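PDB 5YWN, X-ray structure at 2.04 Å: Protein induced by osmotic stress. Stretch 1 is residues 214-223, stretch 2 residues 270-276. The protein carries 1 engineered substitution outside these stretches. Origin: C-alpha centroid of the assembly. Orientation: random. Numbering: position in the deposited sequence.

Stretch 1 (214-223) EMVNSVLKLN
Stretch 2 (270-276) TLLDVVR

L271, V219 and V275 carry this small apolar contact, which buries 257 Å² in all and has no hydrogen bond crossing it. Stretch 2 is a regular helix throughout, with phi/psi near -62/-44 and i to i-4 backbone hydrogen bonds such as V275 N to L271 O at 3.2 Å. Stretch 1 enters as helix, already under way before 214, a 3-10 segment covers 218-221, and the chain opens at L222, whose psi of 159° breaks the turn. The tighter winding shows in the i to i-3 backbone hydrogen bonds V219 N to V216 O, 3.2 Å, and K221 N to S218 O, 2.9 Å.

The register sets V216 CA 7.2 Å from L271 CA and V219 CA 7.5 Å from L272 CA, close enough for short aliphatic side chains to meet. L271 (chi1 t, chi2 p) points toward stretch 1 and covers the most surface. Its CD1 lies 4.2 Å from V216 CG1, with V216 in rotamer t, while its CD2 lies 3.6 Å from M215 O, so the leucine packs against backbone as well as side chain. V219 (m) also points toward its partner; the modelled 2.7 Å between V219 CG1 and L271 CD2 is a clash, too short to serve as a packing distance.

One helical turn beyond L271, V275 (t) points toward stretch 1, and its CG2 sits 3.9 Å from V219 CG2. L271 and V275, spaced i, i+4, thus present one face to V219. A looser contact is made by L222 (m, t), which points toward stretch 2 and brings its CD1 to 4.4 Å from L272 CD2; L272 starts sideways, with chi1 off-well at -95° and chi2 t, but its end comes nearer.

Three polar side chains of stretch 1 make bonds within it, clear of stretch 2: K221 NZ forms a salt bridge with E214 OE2 at 3.0 Å, and S218 OG (chi1 p) gives a weak hydrogen bond to E214 O at 2.9 Å.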

ATOM      1  N   GLU A 214      -7.797   6.234  -7.665  1.00 24.95           N
ATOM      2  CA  GLU A 214      -8.520   7.281  -8.291  1.00 28.78           C
ATOM      3  C   GLU A 214      -7.757   7.925  -9.438  1.00 30.46           C
ATOM      4  O   GLU A 214      -8.330   8.520 -10.230  1.00 26.67           O
ATOM      5  CB  GLU A 214      -8.991   8.289  -7.277  1.00 38.17           C
ATOM      6  CG  GLU A 214      -9.796   9.452  -7.814  1.00 38.63           C
ATOM      7  CD  GLU A 214     -11.180   9.072  -8.292  1.00 43.71           C
ATOM      8  OE1 GLU A 214     -11.632   7.959  -8.001  1.00 40.47           O
ATOM      9  OE2 GLU A 214     -11.779   9.895  -8.977  1.00 38.09           O
ATOM     10  N   MET A 215      -6.450   7.776  -9.478  1.00 27.96           N
ATOM     11  CA  MET A 215      -5.669   8.255 -10.582  1.00 27.51           C
ATOM     12  C   MET A 215      -6.058   7.539 -11.865  1.00 28.07           C
ATOM     13  O   MET A 215      -6.053   8.120 -12.889  1.00 26.37           O
ATOM     14  CB  MET A 215      -4.187   8.114 -10.345  1.00 29.38           C
ATOM     15  CG  MET A 215      -3.565   9.131  -9.409  1.00 34.05           C
ATOM     16  SD  MET A 215      -2.009   8.526  -8.812  1.00 43.08           S
ATOM     17  CE  MET A 215      -1.019   8.575 -10.261  1.00 33.05           C
ATOM     18  N   VAL A 216      -6.339   6.271 -11.779  1.00 27.04           N
ATOM     19  CA  VAL A 216      -6.977   5.596 -12.878  1.00 27.09           C
ATOM     20  C   VAL A 216      -8.464   5.982 -13.057  1.00 29.44           C
ATOM     21  O   VAL A 216      -8.862   6.401 -14.095  1.00 30.33           O
ATOM     22  CB  VAL A 216      -6.845   4.066 -12.757  1.00 21.91           C
ATOM     23  CG1 VAL A 216      -7.697   3.336 -13.757  1.00 25.49           C
ATOM     24  CG2 VAL A 216      -5.424   3.624 -12.913  1.00 22.37           C
ATOM     25  N   ASN A 217      -9.241   5.808 -12.023  1.00 26.84           N
ATOM     26  CA  ASN A 217     -10.675   5.916 -12.093  1.00 27.82           C
ATOM     27  C   ASN A 217     -11.274   7.296 -12.417  1.00 31.77           C
ATOM     28  O   ASN A 217     -12.310   7.394 -12.999  1.00 32.30           O
ATOM     29  CB  ASN A 217     -11.308   5.227 -10.911  1.00 29.74           C
ATOM     30  CG  ASN A 217     -10.841   3.802 -10.781  1.00 31.59           C
ATOM     31  OD1 ASN A 217     -10.711   3.112 -11.735  1.00 31.78           O
ATOM     32  ND2 ASN A 217     -10.612   3.381  -9.601  1.00 31.72           N
ATOM     33  N   SER A 218     -10.535   8.332 -12.117  1.00 29.66           N
ATOM     34  CA  SER A 218     -10.884   9.673 -12.425  1.00 31.77           C
ATOM     35  C   SER A 218     -10.993   9.952 -13.941  1.00 31.05           C
ATOM     36  O   SER A 218     -11.611  10.876 -14.326  1.00 29.95           O
ATOM     37  CB  SER A 218      -9.896  10.627 -11.788  1.00 29.75           C
ATOM     38  OG  SER A 218      -8.643  10.504 -12.365  1.00 27.94           O
ATOM     39  N   VAL A 219     -10.410   9.107 -14.758  1.00 27.81           N
ATOM     40  CA  VAL A 219     -10.444   9.314 -16.175  1.00 27.87           C
ATOM     41  C   VAL A 219     -11.872   9.327 -16.681  1.00 25.80           C
ATOM     42  O   VAL A 219     -12.146   9.929 -17.616  1.00 30.28           O
ATOM     43  CB  VAL A 219      -9.620   8.317 -16.999  1.00 27.23           C
ATOM     44  CG1 VAL A 219      -8.259   8.150 -16.459  1.00 33.05           C
ATOM     45  CG2 VAL A 219     -10.302   6.990 -17.124  1.00 30.50           C
ATOM     46  N   LEU A 220     -12.732   8.610 -16.009  1.00 30.40           N
ATOM     47  CA  LEU A 220     -14.130   8.519 -16.299  1.00 30.84           C
ATOM     48  C   LEU A 220     -14.843   9.859 -16.124  1.00 33.59           C
ATOM     49  O   LEU A 220     -15.847  10.077 -16.675  1.00 35.10           O
ATOM     50  CB  LEU A 220     -14.777   7.433 -15.465  1.00 31.04           C
ATOM     51  CG  LEU A 220     -14.246   6.022 -15.659  1.00 33.32           C
ATOM     52  CD1 LEU A 220     -15.113   4.980 -14.996  1.00 31.68           C
ATOM     53  CD2 LEU A 220     -14.111   5.721 -17.120  1.00 32.24           C
ATOM     54  N   LYS A 221     -14.269  10.741 -15.347  1.00 34.60           N
ATOM     55  CA  LYS A 221     -14.804  12.055 -15.162  1.00 34.51           C
ATOM     56  C   LYS A 221     -14.340  13.117 -16.153  1.00 36.21           C
ATOM     57  O   LYS A 221     -14.806  14.225 -16.125  1.00 34.06           O
ATOM     58  CB  LYS A 221     -14.535  12.484 -13.774  1.00 33.32           C
ATOM     59  CG  LYS A 221     -15.199  11.608 -12.759  1.00 34.40           C
ATOM     60  CD  LYS A 221     -14.258  11.319 -11.633  1.00 38.13           C
ATOM     61  CE  LYS A 221     -14.939  11.356 -10.304  1.00 40.76           C
ATOM     62  NZ  LYS A 221     -14.758  10.195  -9.427  1.00 53.00           N
ATOM     63  N   LEU A 222     -13.429  12.756 -17.025  1.00 31.16           N
ATOM     64  CA  LEU A 222     -13.020  13.638 -18.053  1.00 36.37           C
ATOM     65  C   LEU A 222     -14.129  13.806 -19.088  1.00 36.35           C
ATOM     66  O   LEU A 222     -15.003  13.024 -19.192  1.00 41.06           O
ATOM     67  CB  LEU A 222     -11.762  13.167 -18.725  1.00 31.83           C
ATOM     68  CG  LEU A 222     -10.514  13.038 -17.889  1.00 31.66           C
ATOM     69  CD1 LEU A 222      -9.471  12.320 -18.685  1.00 30.29           C
ATOM     70  CD2 LEU A 222     -10.001  14.382 -17.445  1.00 29.82           C
ATOM     71  N   ASN A 223     -14.062  14.860 -19.830  1.00 38.03           N
ATOM     72  CA  ASN A 223     -14.960  15.058 -20.935  1.00 38.45           C
ATOM     73  C   ASN A 223     -14.149  15.381 -22.154  1.00 36.91           C
ATOM     74  O   ASN A 223     -12.997  15.674 -22.053  1.00 33.45           O
ATOM     75  CB  ASN A 223     -16.024  16.131 -20.642  1.00 41.90           C
ATOM     76  CG  ASN A 223     -15.451  17.522 -20.592  1.00 44.81           C
ATOM     77  OD1 ASN A 223     -14.702  17.933 -21.455  1.00 41.68           O
ATOM     78  ND2 ASN A 223     -15.817  18.259 -19.557  1.00 52.76           N
ATOM     79  N   THR A 270      -0.897   7.065 -21.720  1.00 22.85           N
ATOM     80  CA  THR A 270      -0.925   5.640 -21.565  1.00 22.99           C
ATOM     81  C   THR A 270      -2.297   5.212 -21.012  1.00 25.22           C
ATOM     82  O   THR A 270      -2.901   4.323 -21.521  1.00 22.01           O
ATOM     83  CB  THR A 270       0.138   5.153 -20.549  1.00 23.98           C
ATOM     84  OG1 THR A 270       1.319   5.904 -20.663  1.00 19.64           O
ATOM     85  CG2 THR A 270       0.453   3.719 -20.794  1.00 24.48           C
ATOM     86  N   LEU A 271      -2.767   5.924 -20.009  1.00 23.73           N
ATOM     87  CA  LEU A 271      -4.028   5.687 -19.393  1.00 24.95           C
ATOM     88  C   LEU A 271      -5.225   5.874 -20.340  1.00 25.52           C
ATOM     89  O   LEU A 271      -6.036   5.021 -20.457  1.00 25.11           O
ATOM     90  CB  LEU A 271      -4.164   6.616 -18.209  1.00 20.13           C
ATOM     91  CG  LEU A 271      -5.492   6.682 -17.521  1.00 30.74           C
ATOM     92  CD1 LEU A 271      -6.021   5.342 -17.078  1.00 30.12           C
ATOM     93  CD2 LEU A 271      -5.591   7.726 -16.435  1.00 29.42           C
ATOM     94  N   LEU A 272      -5.244   6.974 -21.042  1.00 25.48           N
ATOM     95  CA  LEU A 272      -6.259   7.277 -22.015  1.00 26.21           C
ATOM     96  C   LEU A 272      -6.305   6.237 -23.142  1.00 23.80           C
ATOM     97  O   LEU A 272      -7.333   5.814 -23.533  1.00 26.39           O
ATOM     98  CB  LEU A 272      -5.970   8.624 -22.610  1.00 27.04           C
ATOM     99  CG  LEU A 272      -6.651   9.847 -22.045  1.00 32.54           C
ATOM    100  CD1 LEU A 272      -6.313  11.094 -22.816  1.00 30.55           C
ATOM    101  CD2 LEU A 272      -8.137   9.656 -21.968  1.00 33.58           C
ATOM    102  N   ASP A 273      -5.164   5.830 -23.607  1.00 25.98           N
ATOM    103  CA  ASP A 273      -5.079   4.890 -24.675  1.00 25.74           C
ATOM    104  C   ASP A 273      -5.689   3.551 -24.277  1.00 24.72           C
ATOM    105  O   ASP A 273      -6.343   2.954 -25.041  1.00 25.33           O
ATOM    106  CB  ASP A 273      -3.640   4.735 -25.178  1.00 24.81           C
ATOM    107  CG  ASP A 273      -3.116   5.989 -25.958  1.00 28.89           C
ATOM    108  OD1 ASP A 273      -3.877   6.806 -26.406  1.00 26.51           O
ATOM    109  OD2 ASP A 273      -1.932   6.107 -26.099  1.00 27.29           O
ATOM    110  N   VAL A 274      -5.426   3.113 -23.076  1.00 25.13           N
ATOM    111  CA  VAL A 274      -5.992   1.888 -22.606  1.00 22.75           C
ATOM    112  C   VAL A 274      -7.496   1.951 -22.469  1.00 20.92           C
ATOM    113  O   VAL A 274      -8.155   1.144 -22.971  1.00 24.74           O
ATOM    114  CB  VAL A 274      -5.287   1.450 -21.302  1.00 24.22           C
ATOM    115  CG1 VAL A 274      -6.100   0.469 -20.484  1.00 22.10           C
ATOM    116  CG2 VAL A 274      -3.901   0.916 -21.582  1.00 24.86           C
ATOM    117  N   VAL A 275      -7.989   2.950 -21.812  1.00 21.10           N
ATOM    118  CA  VAL A 275      -9.386   3.079 -21.563  1.00 20.45           C
ATOM    119  C   VAL A 275     -10.231   3.197 -22.844  1.00 24.10           C
ATOM    120  O   VAL A 275     -11.216   2.567 -22.971  1.00 20.86           O
ATOM    121  CB  VAL A 275      -9.635   4.256 -20.628  1.00 21.89           C
ATOM    122  CG1 VAL A 275     -11.087   4.548 -20.481  1.00 24.55           C
ATOM    123  CG2 VAL A 275      -9.040   3.973 -19.273  1.00 24.69           C
ATOM    124  N   ARG A 276      -9.765   3.990 -23.786  1.00 20.41           N
ATOM    125  CA  ARG A 276     -10.477   4.179 -25.021  1.00 21.64           C
ATOM    126  C   ARG A 276     -10.607   2.912 -25.880  1.00 26.79           C
ATOM    127  O   ARG A 276     -11.627   2.691 -26.424  1.00 27.33           O
ATOM    128  CB  ARG A 276      -9.927   5.361 -25.810  1.00 22.93           C
ATOM    129  CG  ARG A 276     -10.067   6.718 -25.160  1.00 20.93           C
ATOM    130  CD  ARG A 276      -9.248   7.778 -25.860  1.00 25.49           C
ATOM    131  NE  ARG A 276      -9.668   7.855 -27.229  1.00 25.94           N
ATOM    132  CZ  ARG A 276     -10.759   8.471 -27.629  1.00 29.63           C
ATOM    133  NH1 ARG A 276     -11.467   9.160 -26.782  1.00 29.31           N
ATOM    134  NH2 ARG A 276     -11.108   8.422 -28.878  1.00 27.73           N
TER